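Local coordinates for putative exported protein (PDB 3IEE) that is of unknown function but is an all-helical, probably exported lipoprotein of Bacteroides fragilis, at residues A[46-51]-A[65-70]; A[77-82]-A[96-101]; A[105-110]-A[131-136]. All blocks are in the same frame, centred on the assembly; numbering follows the deposited sequence. Where two conformers were deposited one is given.

Followed from the N terminus, the chain makes its three contacts in series, so none nests in or crosses another. Interaction 1 folds the loop after helix 43-56 back onto that helix, with 13 residues between its segments. Interaction 2 closes the next loop, bringing Val78 and Leu79, at and just after the short helix 75-78, against helix 87-119. Interaction 3 pairs helix 87-119 with helix 123-162 across the turn that joins them. Interactions 2 and 3 share helix 87-119 at adjoining levels, whereas interactions 1 and 3 touch directly: Val49 CG1 lies 3.6 Å from Phe107 CE2, which ties helix 43-56, its following loop and the hairpin together.

Interaction 1 of 3, residues A[46-51]-A[65-70]; sequences VNAVLD and IVPPAV. With EDO (1,2-ethanediol), chain D; EDO (1,2-ethanediol), chain I; EDO (1,2-ethanediol), chain C.
Ala48 and Val49, on one side of helix 43-56, receive Val66 and Pro67 of the loop that returns past them, an example of an extended segment fixed to a helix by apolar contact. No hydrogen bond joins the two segments. The tightest apolar meeting is that of the Ala48 methyl with the proline ring: Ala48 CB lies against the CD and CG atoms of Pro67, 3.9 Å from CD. The next residue, Val49, brings CG2 to within 4.5 Å of Val66 CB, and the same methyl also nears the carbonyl oxygen of Pro67. In the conformer given, Val66 CG1 is anti to its own carbonyl carbon (chi1 -76°) and lies 4.0 Å from Ala48 O on the helix backbone.

Polar contacts are made with ethanediol molecules, probably from the crystallisation liquor. The backbone of the loop holds two of them: Val66 N donates to O1 of one at 2.8 Å in a nearly straight bond (172°), and Ile65 O accepts from O2 of another at 2.8 Å. A third gives its O1 to Asn47 OD1 at 3.0 Å, while Asn47 ND2 bonds to Ala190 O.

Around this patch, helix 87-119 supplies Phe111, which touches Val66. Helix 123-162 meets Val46 and Leu50 through Ser137, Asn133 and Tyr134, so helix 43-56 lies between the 65-70 loop and helix 123-162, with Asp51 salt-bridged to Lys192.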
# COMPACT_ATOMS: atom_id res chain seq x y z
N VAL A 46 -1.56 -12.40 -3.88
CA VAL A 46 -2.72 -12.80 -3.13
C VAL A 46 -3.93 -13.07 -4.04
O VAL A 46 -4.62 -14.08 -3.88
CB VAL A 46 -3.06 -11.77 -2.03
CG1 VAL A 46 -4.37 -12.15 -1.29
CG2 VAL A 46 -1.86 -11.62 -1.04
N ASN A 47 -4.18 -12.17 -5.01
CA ASN A 47 -5.20 -12.35 -6.06
C ASN A 47 -5.04 -13.69 -6.81
O ASN A 47 -6.04 -14.40 -7.09
CB ASN A 47 -5.12 -11.22 -7.10
CG ASN A 47 -5.60 -9.86 -6.59
OD1 ASN A 47 -6.16 -9.77 -5.50
ND2 ASN A 47 -5.37 -8.81 -7.38
N ALA A 48 -3.78 -13.98 -7.15
CA ALA A 48 -3.39 -15.22 -7.82
C ALA A 48 -3.70 -16.47 -7.00
O ALA A 48 -4.16 -17.50 -7.56
CB ALA A 48 -1.89 -15.19 -8.23
N VAL A 49 -3.44 -16.42 -5.68
CA VAL A 49 -3.76 -17.52 -4.79
C VAL A 49 -5.28 -17.74 -4.79
O VAL A 49 -5.74 -18.87 -4.95
CB VAL A 49 -3.16 -17.33 -3.37
CG1 VAL A 49 -3.70 -18.34 -2.41
CG2 VAL A 49 -1.61 -17.35 -3.40
N LEU A 50 -6.05 -16.66 -4.61
CA LEU A 50 -7.51 -16.77 -4.57
C LEU A 50 -8.09 -17.24 -5.91
O LEU A 50 -9.04 -18.04 -5.96
CB LEU A 50 -8.13 -15.44 -4.16
CG LEU A 50 -7.88 -14.97 -2.71
CD1 LEU A 50 -8.33 -13.48 -2.63
CD2 LEU A 50 -8.63 -15.84 -1.66
N ASP A 51 -7.53 -16.74 -7.00
CA ASP A 51 -7.97 -17.13 -8.34
C ASP A 51 -7.74 -18.64 -8.56
O ASP A 51 -8.62 -19.32 -9.10
CB ASP A 51 -7.21 -16.36 -9.40
CG ASP A 51 -7.72 -14.93 -9.60
OD1 ASP A 51 -8.85 -14.64 -9.22
OD2 ASP A 51 -6.99 -14.14 -10.23
N ILE A 65 1.08 -22.49 -11.32
CA ILE A 65 2.01 -22.49 -10.20
C ILE A 65 1.68 -21.25 -9.39
O ILE A 65 1.85 -20.14 -9.85
CB ILE A 65 3.50 -22.50 -10.66
CG1 ILE A 65 3.80 -23.70 -11.56
CG2 ILE A 65 4.47 -22.46 -9.41
CD1 ILE A 65 5.28 -23.77 -12.04
N VAL A 66 1.11 -21.41 -8.20
CA VAL A 66 0.76 -20.21 -7.42
C VAL A 66 2.03 -19.69 -6.75
O VAL A 66 2.90 -20.50 -6.37
CB VAL A 66 -0.31 -20.44 -6.34
CG1 VAL A 66 -1.67 -20.53 -6.99
CG2 VAL A 66 0.03 -21.67 -5.51
N PRO A 67 2.15 -18.36 -6.64
CA PRO A 67 3.33 -17.75 -6.00
C PRO A 67 3.44 -18.23 -4.54
O PRO A 67 2.46 -18.23 -3.80
CB PRO A 67 3.08 -16.25 -6.10
CG PRO A 67 1.69 -16.07 -6.48
CD PRO A 67 1.19 -17.33 -7.11
N PRO A 68 4.63 -18.67 -4.14
CA PRO A 68 4.87 -19.12 -2.76
C PRO A 68 4.92 -17.92 -1.78
O PRO A 68 5.20 -16.79 -2.19
CB PRO A 68 6.25 -19.76 -2.86
CG PRO A 68 6.92 -18.98 -3.95
CD PRO A 68 5.86 -18.70 -4.96
N ALA A 69 4.62 -18.15 -0.51
CA ALA A 69 4.68 -17.05 0.46
C ALA A 69 6.14 -16.88 0.83
O ALA A 69 6.76 -17.85 1.33
CB ALA A 69 3.87 -17.38 1.71
N VAL A 70 6.68 -15.70 0.59
CA VAL A 70 8.06 -15.39 1.00
C VAL A 70 8.20 -15.30 2.54
O VAL A 70 7.27 -14.91 3.24
CB VAL A 70 8.62 -14.08 0.33
CG1 VAL A 70 8.63 -14.25 -1.22
CG2 VAL A 70 7.87 -12.81 0.80
C1 EDO D . 5.47 -16.71 -8.87
O1 EDO D . 4.41 -15.84 -9.30
C2 EDO D . 5.15 -18.16 -9.25
O2 EDO D . 3.90 -18.28 -9.96
C1 EDO I . 1.70 -24.75 -7.21
O1 EDO I . 0.49 -24.03 -7.42
C2 EDO I . 1.47 -26.19 -7.66
O2 EDO I . 0.63 -26.18 -8.82
C1 EDO C . -5.03 -8.60 -2.06
O1 EDO C . -5.69 -7.94 -3.16
C2 EDO C . -5.58 -8.10 -0.73
O2 EDO C . -4.89 -8.71 0.38

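Interaction 2 of 3, residues A[77-82]-A[96-101]; sequences IVLNPG and NYTGLF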
# COMPACT_ATOMS: atom_id res chain seq x y z
N ILE A 77 12.56 -5.36 13.22
CA ILE A 77 12.50 -3.94 13.19
C ILE A 77 11.05 -3.51 13.35
O ILE A 77 10.73 -2.70 14.23
CB ILE A 77 13.12 -3.40 11.90
CG1 ILE A 77 14.57 -3.88 11.81
CG2 ILE A 77 12.98 -1.87 11.81
CD1 ILE A 77 15.31 -3.49 10.52
N VAL A 78 10.15 -4.05 12.52
CA VAL A 78 8.77 -3.51 12.50
C VAL A 78 7.97 -3.86 13.77
O VAL A 78 7.08 -3.11 14.19
CB VAL A 78 8.02 -3.92 11.23
CG1 VAL A 78 8.70 -3.35 9.99
CG2 VAL A 78 7.92 -5.45 11.10
N LEU A 79 8.30 -4.97 14.40
CA LEU A 79 7.61 -5.34 15.64
C LEU A 79 8.18 -4.59 16.83
O LEU A 79 7.67 -4.75 17.94
CB LEU A 79 7.67 -6.84 15.92
CG LEU A 79 6.83 -7.72 14.94
CD1 LEU A 79 7.21 -9.24 15.07
CD2 LEU A 79 5.33 -7.46 15.23
N ASN A 80 9.25 -3.82 16.63
CA ASN A 80 9.88 -3.10 17.73
C ASN A 80 10.05 -1.62 17.44
O ASN A 80 11.16 -1.12 17.44
CB ASN A 80 11.20 -3.77 18.12
CG ASN A 80 10.98 -5.16 18.64
OD1 ASN A 80 10.48 -5.32 19.75
ND2 ASN A 80 11.30 -6.19 17.81
N PRO A 81 8.94 -0.91 17.19
CA PRO A 81 9.08 0.51 16.90
C PRO A 81 9.74 1.20 18.10
O PRO A 81 9.47 0.83 19.26
CB PRO A 81 7.63 1.01 16.71
CG PRO A 81 6.80 0.03 17.47
CD PRO A 81 7.52 -1.30 17.25
N GLY A 82 10.61 2.14 17.82
CA GLY A 82 11.40 2.83 18.82
C GLY A 82 10.64 3.95 19.52
O GLY A 82 9.50 4.25 19.18
N ASN A 96 -1.04 -3.99 14.86
CA ASN A 96 -1.37 -4.14 13.45
C ASN A 96 -0.38 -5.12 12.76
O ASN A 96 -0.80 -5.98 11.97
CB ASN A 96 -1.42 -2.77 12.75
CG ASN A 96 -2.76 -2.05 12.93
OD1 ASN A 96 -3.78 -2.37 12.28
ND2 ASN A 96 -2.79 -1.10 13.82
N TYR A 97 0.91 -5.00 13.03
CA TYR A 97 1.88 -5.95 12.45
C TYR A 97 1.61 -7.37 12.93
O TYR A 97 1.65 -8.33 12.15
CB TYR A 97 3.30 -5.52 12.77
CG TYR A 97 3.88 -4.60 11.74
CD1 TYR A 97 4.11 -5.04 10.43
CD2 TYR A 97 4.16 -3.25 12.05
CE1 TYR A 97 4.63 -4.22 9.46
CE2 TYR A 97 4.70 -2.43 11.08
CZ TYR A 97 4.93 -2.90 9.78
OH TYR A 97 5.48 -2.07 8.83
N THR A 98 1.34 -7.50 14.22
CA THR A 98 1.08 -8.83 14.81
C THR A 98 -0.14 -9.46 14.13
O THR A 98 -0.10 -10.64 13.71
CB THR A 98 0.95 -8.77 16.33
OG1 THR A 98 2.19 -8.33 16.89
CG2 THR A 98 0.60 -10.17 16.91
N GLY A 99 -1.20 -8.67 13.99
CA GLY A 99 -2.43 -9.09 13.31
C GLY A 99 -2.22 -9.44 11.86
O GLY A 99 -2.79 -10.42 11.35
N LEU A 100 -1.40 -8.66 11.17
CA LEU A 100 -1.06 -8.94 9.79
C LEU A 100 -0.33 -10.28 9.65
O LEU A 100 -0.70 -11.13 8.80
CB LEU A 100 -0.16 -7.80 9.24
CG LEU A 100 0.39 -8.05 7.83
CD1 LEU A 100 -0.68 -8.47 6.81
CD2 LEU A 100 1.15 -6.84 7.35
N PHE A 101 0.70 -10.49 10.47
CA PHE A 101 1.50 -11.70 10.35
C PHE A 101 0.62 -12.92 10.67
O PHE A 101 0.73 -13.95 10.01
CB PHE A 101 2.76 -11.66 11.24
CG PHE A 101 3.83 -10.69 10.75
CD1 PHE A 101 4.35 -10.76 9.47
CD2 PHE A 101 4.38 -9.76 11.62
CE1 PHE A 101 5.36 -9.86 9.05
CE2 PHE A 101 5.35 -8.88 11.22
CZ PHE A 101 5.85 -8.92 9.93
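Val78 sets its branched side chain on one face of the Tyr97 ring, and this bump on a flat surface is the centre of the contact. Val78 CB stands 3.7 Å from the centroid of the Tyr97 ring and only 15° off its normal, a CH-pi contact displaced somewhat toward the rim. The two methyls spread over the same face: Val78 CG1 leans to the phenolic end, 3.7 Å from Tyr97 OH, while CG2 covers the CD1-CE1 side, with CE1 at 3.9 Å. The side chains cross at about a right angle. Beyond the ring, Val78 CG2 also reaches the edge of Phe101, near its plane, 4.2 Å from CZ.

Leu79 fills the neighbouring hollow. Its CG, anti to the carbonyl carbon (chi1 -69°), meets the Phe101 edge at CE2, 4.2 Å away. Leu79 CD2 touches both Tyr97 and Thr98, 3.7 Å from Tyr97 CB and equally far from Thr98 OG1. The polar ends are served by other partners: Tyr97 OH by Ser33 OG, and Thr98 OG1 by Lys94 O of its own helix.

With Tyr29 and Leu37 of helix 17-40 and Ile147 of helix 123-162 also touching Tyr97, the tyrosine belongs to the packing between long helices. Val78 and Leu79 pack on aromatic side chains of helix 87-119 and so join the connection before that helix to the all-helical fold.

Interaction 3 of 3, residues A[105-110]-A[131-136]; sequences TEFYAN and DVNYQL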
# COMPACT_ATOMS: atom_id res chain seq x y z
N THR A 105 -0.27 -15.92 8.00
CA THR A 105 -0.02 -17.31 8.41
C THR A 105 -1.22 -18.19 8.16
O THR A 105 -1.11 -19.23 7.49
CB THR A 105 0.37 -17.39 9.90
OG1 THR A 105 1.56 -16.61 10.08
CG2 THR A 105 0.62 -18.87 10.29
N GLU A 106 -2.37 -17.71 8.61
CA GLU A 106 -3.64 -18.43 8.48
C GLU A 106 -4.02 -18.58 7.00
O GLU A 106 -4.43 -19.65 6.55
CB GLU A 106 -4.74 -17.64 9.18
CG GLU A 106 -4.69 -17.68 10.69
CD GLU A 106 -6.07 -17.44 11.27
OE1 GLU A 106 -6.89 -18.41 11.22
OE2 GLU A 106 -6.31 -16.31 11.75
N PHE A 107 -3.90 -17.49 6.26
CA PHE A 107 -4.27 -17.47 4.86
C PHE A 107 -3.53 -18.57 4.12
O PHE A 107 -4.11 -19.34 3.33
CB PHE A 107 -3.90 -16.12 4.24
CG PHE A 107 -4.24 -15.99 2.77
CD1 PHE A 107 -5.49 -15.56 2.37
CD2 PHE A 107 -3.27 -16.21 1.78
CE1 PHE A 107 -5.79 -15.39 1.04
CE2 PHE A 107 -3.58 -16.06 0.43
CZ PHE A 107 -4.85 -15.64 0.07
N TYR A 108 -2.23 -18.64 4.34
CA TYR A 108 -1.42 -19.68 3.70
C TYR A 108 -1.58 -21.09 4.25
O TYR A 108 -1.57 -22.01 3.45
CB TYR A 108 0.06 -19.29 3.63
CG TYR A 108 0.29 -18.21 2.60
CD1 TYR A 108 0.30 -18.50 1.24
CD2 TYR A 108 0.44 -16.89 2.99
CE1 TYR A 108 0.49 -17.49 0.29
CE2 TYR A 108 0.60 -15.88 2.06
CZ TYR A 108 0.64 -16.18 0.71
OH TYR A 108 0.81 -15.11 -0.17
N ALA A 109 -1.76 -21.25 5.57
CA ALA A 109 -2.21 -22.55 6.14
C ALA A 109 -3.53 -23.04 5.51
O ALA A 109 -3.67 -24.24 5.14
CB ALA A 109 -2.36 -22.45 7.66
N ASN A 110 -4.50 -22.13 5.41
CA ASN A 110 -5.82 -22.44 4.86
C ASN A 110 -5.77 -22.88 3.41
O ASN A 110 -6.63 -23.66 2.99
CB ASN A 110 -6.76 -21.23 4.95
CG ASN A 110 -7.24 -20.95 6.35
OD1 ASN A 110 -7.06 -21.76 7.26
ND2 ASN A 110 -7.86 -19.81 6.52
N ASP A 131 -14.09 -18.85 1.39
CA ASP A 131 -14.73 -17.63 1.89
C ASP A 131 -13.94 -17.03 3.06
O ASP A 131 -13.79 -15.82 3.15
CB ASP A 131 -16.19 -17.87 2.28
CG ASP A 131 -17.11 -18.08 1.07
OD1 ASP A 131 -16.79 -17.62 -0.05
OD2 ASP A 131 -18.19 -18.70 1.26
N VAL A 132 -13.41 -17.86 3.93
CA VAL A 132 -12.54 -17.38 5.00
C VAL A 132 -11.31 -16.69 4.44
O VAL A 132 -10.86 -15.66 4.96
CB VAL A 132 -12.09 -18.53 5.87
CG1 VAL A 132 -10.95 -18.16 6.73
CG2 VAL A 132 -13.28 -19.06 6.74
N ASN A 133 -10.73 -17.23 3.38
CA ASN A 133 -9.55 -16.61 2.79
C ASN A 133 -9.83 -15.30 2.08
O ASN A 133 -8.97 -14.42 2.11
CB ASN A 133 -8.77 -17.59 1.89
CG ASN A 133 -7.64 -18.31 2.63
OD1 ASN A 133 -7.65 -18.42 3.85
ND2 ASN A 133 -6.67 -18.82 1.88
N TYR A 134 -11.02 -15.12 1.49
CA TYR A 134 -11.38 -13.80 0.98
C TYR A 134 -11.35 -12.78 2.11
O TYR A 134 -10.83 -11.67 1.94
CB TYR A 134 -12.74 -13.76 0.30
CG TYR A 134 -12.85 -14.46 -1.03
CD1 TYR A 134 -11.99 -14.16 -2.11
CD2 TYR A 134 -13.87 -15.39 -1.24
CE1 TYR A 134 -12.12 -14.81 -3.33
CE2 TYR A 134 -14.02 -16.05 -2.46
CZ TYR A 134 -13.15 -15.75 -3.50
OH TYR A 134 -13.37 -16.42 -4.70
N GLN A 135 -11.91 -13.14 3.26
CA GLN A 135 -11.92 -12.26 4.43
C GLN A 135 -10.52 -11.97 5.01
O GLN A 135 -10.25 -10.84 5.40
CB GLN A 135 -12.83 -12.82 5.53
CG GLN A 135 -13.00 -11.88 6.75
CD GLN A 135 -13.61 -10.54 6.35
OE1 GLN A 135 -14.55 -10.49 5.57
NE2 GLN A 135 -13.04 -9.44 6.85
N LEU A 136 -9.67 -12.98 5.09
CA LEU A 136 -8.27 -12.80 5.54
C LEU A 136 -7.52 -11.89 4.59
O LEU A 136 -6.71 -11.03 5.05
CB LEU A 136 -7.54 -14.15 5.68
CG LEU A 136 -7.97 -15.01 6.88
CD1 LEU A 136 -7.42 -16.39 6.82
CD2 LEU A 136 -7.52 -14.31 8.20
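Phe107 and Asn133 meet because Phe107 CG is anti to its backbone N, which carries the ring toward the partner helix, while a chi1 of -94°, off the usual staggered values, brings Asn133 CG to 3.5 Å from Phe107 CD1. The two flat groups are nearly parallel, their planes 13° apart, and Asn133 ND2 lies over one face, 3.5 Å above the plane and offset toward the rim.

Both ends of the amide are used. Asn133 ND2 donates to Phe107 O at 3.0 Å, with an N-H...O angle of 151°, and Asn133 OD1 accepts from Asn110 ND2 at the same 3.0 Å. Asn133 OD1 lies nearly in the Asn110 amide plane, whereas Asn110 ND2 is tilted from the carbonyl plane of Asn133. These two bonds would fix the amide's rotation and satisfy a buried polar group.

Aliphatic groups frame the amides. Leu136 CD1 reaches across to Glu106 CB at 3.8 Å and nears Asn110 ND2, while Leu136 CB makes an apolar contact at the ring edge, 4.1 Å from Phe107 CD1. Val132 CG1 also lies 3.5 Å from Asn110 ND2, flanking the polar pair.

The segment axes approach to 9.6 Å, running roughly antiparallel. Helix 43-56 covers Phe107 through Val46. This is the packing of an antiparallel alpha-hairpin within a helical bundle, here with an asparagine bridging the partner helix's backbone and a second asparagine.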